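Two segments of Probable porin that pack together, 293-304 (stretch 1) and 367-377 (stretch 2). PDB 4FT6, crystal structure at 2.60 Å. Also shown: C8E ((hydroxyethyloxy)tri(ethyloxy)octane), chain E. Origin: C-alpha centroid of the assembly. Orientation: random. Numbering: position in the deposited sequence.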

# COMPACT_ATOMS: atom_id res chain seq x y z
N ILE A 293 -8.57 2.36 3.67
CA ILE A 293 -9.01 3.27 2.63
C ILE A 293 -8.31 4.62 2.73
O ILE A 293 -7.23 4.71 3.31
CB ILE A 293 -10.57 3.37 2.59
CG1 ILE A 293 -11.10 3.94 3.90
CG2 ILE A 293 -11.18 2.00 2.33
CD1 ILE A 293 -12.56 3.94 3.98
N GLN A 294 -8.91 5.67 2.18
CA GLN A 294 -8.17 6.89 1.87
C GLN A 294 -7.45 7.55 3.05
O GLN A 294 -6.27 7.84 2.94
CB GLN A 294 -9.06 7.90 1.12
CG GLN A 294 -8.27 9.02 0.45
CD GLN A 294 -9.14 9.94 -0.38
OE1 GLN A 294 -10.18 9.52 -0.89
NE2 GLN A 294 -8.72 11.20 -0.51
N VAL A 295 -8.13 7.76 4.17
CA VAL A 295 -7.53 8.48 5.29
C VAL A 295 -7.38 7.63 6.56
O VAL A 295 -6.51 7.89 7.39
CB VAL A 295 -8.29 9.80 5.63
CG1 VAL A 295 -9.36 10.10 4.56
CG2 VAL A 295 -8.91 9.73 7.01
N ARG A 296 -8.22 6.62 6.69
CA ARG A 296 -8.25 5.77 7.87
C ARG A 296 -8.38 4.30 7.46
O ARG A 296 -8.91 3.99 6.37
CB ARG A 296 -9.42 6.19 8.77
CG ARG A 296 -9.44 5.53 10.12
CD ARG A 296 -10.59 6.02 10.95
NE ARG A 296 -11.03 4.99 11.88
CZ ARG A 296 -10.38 4.66 12.98
NH1 ARG A 296 -9.26 5.29 13.30
NH2 ARG A 296 -10.85 3.71 13.78
N ASN A 297 -7.90 3.38 8.30
CA ASN A 297 -7.91 1.96 7.95
C ASN A 297 -8.72 1.08 8.93
O ASN A 297 -8.78 -0.16 8.80
CB ASN A 297 -6.48 1.43 7.72
CG ASN A 297 -5.66 1.41 8.98
OD1 ASN A 297 -6.15 1.77 10.06
ND2 ASN A 297 -4.42 0.97 8.88
N PHE A 298 -9.34 1.73 9.91
CA PHE A 298 -10.27 1.08 10.83
C PHE A 298 -9.63 -0.09 11.56
O PHE A 298 -10.18 -1.18 11.57
CB PHE A 298 -11.54 0.65 10.07
CG PHE A 298 -12.32 1.81 9.51
CD1 PHE A 298 -12.03 2.33 8.25
CD2 PHE A 298 -13.34 2.41 10.24
CE1 PHE A 298 -12.75 3.42 7.73
CE2 PHE A 298 -14.06 3.49 9.73
CZ PHE A 298 -13.77 4.00 8.48
N THR A 299 -8.49 0.16 12.18
CA THR A 299 -7.71 -0.91 12.80
C THR A 299 -7.46 -0.71 14.29
O THR A 299 -6.56 -1.34 14.87
CB THR A 299 -6.35 -1.09 12.12
OG1 THR A 299 -5.60 0.12 12.26
CG2 THR A 299 -6.51 -1.44 10.65
N SER A 300 -8.25 0.17 14.91
CA SER A 300 -8.18 0.38 16.36
C SER A 300 -8.59 -0.90 17.09
O SER A 300 -9.35 -1.71 16.56
CB SER A 300 -9.11 1.51 16.77
OG SER A 300 -8.65 2.73 16.25
N ALA A 301 -8.09 -1.06 18.32
CA ALA A 301 -8.43 -2.23 19.13
C ALA A 301 -9.95 -2.44 19.21
O ALA A 301 -10.71 -1.54 19.58
CB ALA A 301 -7.82 -2.12 20.53
N GLY A 302 -10.39 -3.64 18.84
CA GLY A 302 -11.79 -4.02 18.93
C GLY A 302 -12.67 -3.45 17.83
O GLY A 302 -13.89 -3.68 17.84
N GLU A 303 -12.09 -2.71 16.89
CA GLU A 303 -12.93 -2.04 15.90
C GLU A 303 -13.60 -3.03 14.97
O GLU A 303 -12.94 -3.81 14.28
CB GLU A 303 -12.19 -0.98 15.09
CG GLU A 303 -13.13 -0.19 14.17
CD GLU A 303 -12.68 1.24 13.93
OE1 GLU A 303 -11.48 1.45 13.66
OE2 GLU A 303 -13.52 2.17 14.02
N ARG A 304 -14.93 -3.01 14.98
CA ARG A 304 -15.74 -3.75 14.01
C ARG A 304 -16.17 -2.77 12.93
O ARG A 304 -16.57 -1.64 13.24
CB ARG A 304 -16.96 -4.34 14.71
CG ARG A 304 -16.57 -5.45 15.65
CD ARG A 304 -17.12 -5.28 17.05
NE ARG A 304 -18.26 -6.16 17.28
CZ ARG A 304 -18.81 -6.40 18.47
NH1 ARG A 304 -18.31 -5.84 19.57
NH2 ARG A 304 -19.86 -7.19 18.55
N TRP A 367 -8.90 12.37 -9.29
CA TRP A 367 -9.27 13.17 -8.14
C TRP A 367 -9.79 12.25 -7.03
O TRP A 367 -10.64 11.39 -7.27
CB TRP A 367 -10.31 14.21 -8.55
CG TRP A 367 -11.04 14.88 -7.43
CD1 TRP A 367 -10.49 15.52 -6.35
CD2 TRP A 367 -12.46 15.02 -7.30
NE1 TRP A 367 -11.49 16.04 -5.55
CE2 TRP A 367 -12.71 15.74 -6.11
CE3 TRP A 367 -13.55 14.60 -8.06
CZ2 TRP A 367 -14.00 16.04 -5.67
CZ3 TRP A 367 -14.83 14.90 -7.62
CH2 TRP A 367 -15.05 15.61 -6.44
N ARG A 368 -9.26 12.40 -5.82
CA ARG A 368 -9.72 11.60 -4.71
C ARG A 368 -10.23 12.49 -3.59
O ARG A 368 -9.52 13.38 -3.11
CB ARG A 368 -8.62 10.67 -4.20
CG ARG A 368 -7.97 9.86 -5.32
CD ARG A 368 -6.84 8.99 -4.82
NE ARG A 368 -7.28 8.13 -3.73
CZ ARG A 368 -6.49 7.31 -3.05
NH1 ARG A 368 -5.19 7.21 -3.34
NH2 ARG A 368 -7.01 6.58 -2.07
N ASN A 369 -11.47 12.23 -3.18
CA ASN A 369 -12.14 13.03 -2.18
C ASN A 369 -12.62 12.16 -1.02
O ASN A 369 -13.18 11.08 -1.25
CB ASN A 369 -13.33 13.76 -2.81
CG ASN A 369 -13.93 14.79 -1.89
OD1 ASN A 369 -14.74 14.47 -1.03
ND2 ASN A 369 -13.52 16.04 -2.06
N ALA A 370 -12.41 12.60 0.22
CA ALA A 370 -12.83 11.80 1.37
C ALA A 370 -13.35 12.64 2.53
O ALA A 370 -12.79 13.69 2.84
CB ALA A 370 -11.71 10.91 1.85
N MET A 371 -14.41 12.14 3.16
CA MET A 371 -14.93 12.73 4.38
C MET A 371 -14.75 11.71 5.49
O MET A 371 -15.05 10.52 5.30
CB MET A 371 -16.42 13.05 4.25
CG MET A 371 -16.78 14.19 3.31
SD MET A 371 -18.51 14.69 3.49
CE MET A 371 -18.60 16.09 2.38
N LEU A 372 -14.28 12.16 6.64
CA LEU A 372 -14.18 11.28 7.80
C LEU A 372 -14.77 12.00 9.00
O LEU A 372 -14.42 13.16 9.27
CB LEU A 372 -12.73 10.90 8.08
CG LEU A 372 -12.55 10.16 9.40
CD1 LEU A 372 -13.05 8.75 9.26
CD2 LEU A 372 -11.09 10.19 9.85
N ARG A 373 -15.68 11.33 9.70
CA ARG A 373 -16.20 11.87 10.95
C ARG A 373 -16.15 10.77 12.00
O ARG A 373 -16.29 9.58 11.68
CB ARG A 373 -17.63 12.40 10.79
CG ARG A 373 -17.79 13.41 9.68
CD ARG A 373 -17.25 14.77 10.07
NE ARG A 373 -17.42 15.75 8.98
CZ ARG A 373 -16.51 16.01 8.05
NH1 ARG A 373 -15.34 15.38 8.06
NH2 ARG A 373 -16.76 16.91 7.12
N SER A 374 -15.96 11.18 13.25
CA SER A 374 -15.68 10.24 14.32
C SER A 374 -15.89 10.92 15.66
O SER A 374 -15.97 12.14 15.71
CB SER A 374 -14.23 9.76 14.19
OG SER A 374 -13.83 9.03 15.34
N ASN A 375 -15.99 10.14 16.73
CA ASN A 375 -16.04 10.68 18.09
C ASN A 375 -14.76 10.33 18.86
O ASN A 375 -14.69 10.45 20.09
CB ASN A 375 -17.29 10.22 18.85
CG ASN A 375 -17.38 8.69 19.04
OD1 ASN A 375 -16.46 7.94 18.70
ND2 ASN A 375 -18.50 8.24 19.59
N HIS A 376 -13.75 9.89 18.12
CA HIS A 376 -12.41 9.67 18.67
C HIS A 376 -11.30 10.19 17.74
O HIS A 376 -10.40 10.90 18.19
CB HIS A 376 -12.20 8.20 19.07
CG HIS A 376 -12.26 7.24 17.93
ND1 HIS A 376 -13.44 6.85 17.34
CD2 HIS A 376 -11.28 6.54 17.30
CE1 HIS A 376 -13.19 5.97 16.38
NE2 HIS A 376 -11.89 5.78 16.34
N ALA A 377 -11.39 9.87 16.46
CA ALA A 377 -10.43 10.37 15.48
C ALA A 377 -10.75 11.81 15.08
O ALA A 377 -11.89 12.27 15.23
CB ALA A 377 -10.40 9.49 14.24
C1 C8E E . -19.62 18.32 -0.08
C2 C8E E . -19.67 17.19 -1.11
C3 C8E E . -18.26 16.75 -1.52
C4 C8E E . -17.93 17.18 -2.94
C5 C8E E . -17.72 15.99 -3.89
C6 C8E E . -18.68 14.84 -3.59
C7 C8E E . -18.71 13.78 -4.70
C8 C8E E . -18.89 14.35 -6.10
O9 C8E E . -18.58 13.36 -7.07
C10 C8E E . -19.70 12.87 -7.78
C11 C8E E . -19.26 11.86 -8.85
O12 C8E E . -18.90 10.63 -8.25
C13 C8E E . -19.73 9.55 -8.62

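Stretch 2 runs as a strand from W367 to S374, and stretch 1 lies against it without regular helix or strand. Along the strand, R368, A370 and L372 point their CA-to-CB bonds toward stretch 1. N369 and M371, between them, point away. This is the usual alternation of a beta strand, and it gives the loop every second residue to pack on.

Q294 has the largest area covered by the other stretch. Its side chain is extended, with chi1 and chi2 both t, and its amide reaches the strand backbone. Q294 NE2 donates a weak hydrogen bond to R368 O, at 3.5 Å and 150°. Q294 OE1 lies 3.4 Å from N369 O, but both atoms are acceptors and no hydrogen bond forms. The same Q294 OE1 is 3.4 Å from A370 CB. Q294 and A370 also mark the nearest backbone approach, with their CA atoms 6.8 Å apart.

L372 is the most covered residue of stretch 2. It meets V295 through apolar side chains, V295 CG2 lying 3.6 Å from L372 CD2. The other methyl of V295 packs on the neighbouring inward residue, with V295 CG1 3.7 Å from A370 CB. V295 thus spans two successive inward positions of the strand.

R296 extends the contact past L372 to the loop after the strand. R296 CD is 4.0 Å from L372 CD1. Farther out, R296 NH2 is 3.5 Å from H376 NE2, but the angle is poor for a hydrogen bond. H376 NE2 sits over one face of the guanidinium, while R296 NH2 lies at the edge of the imidazole, near its plane. H376 is held locally by its backbone: H376 N donates to S374 OG at 2.9 Å.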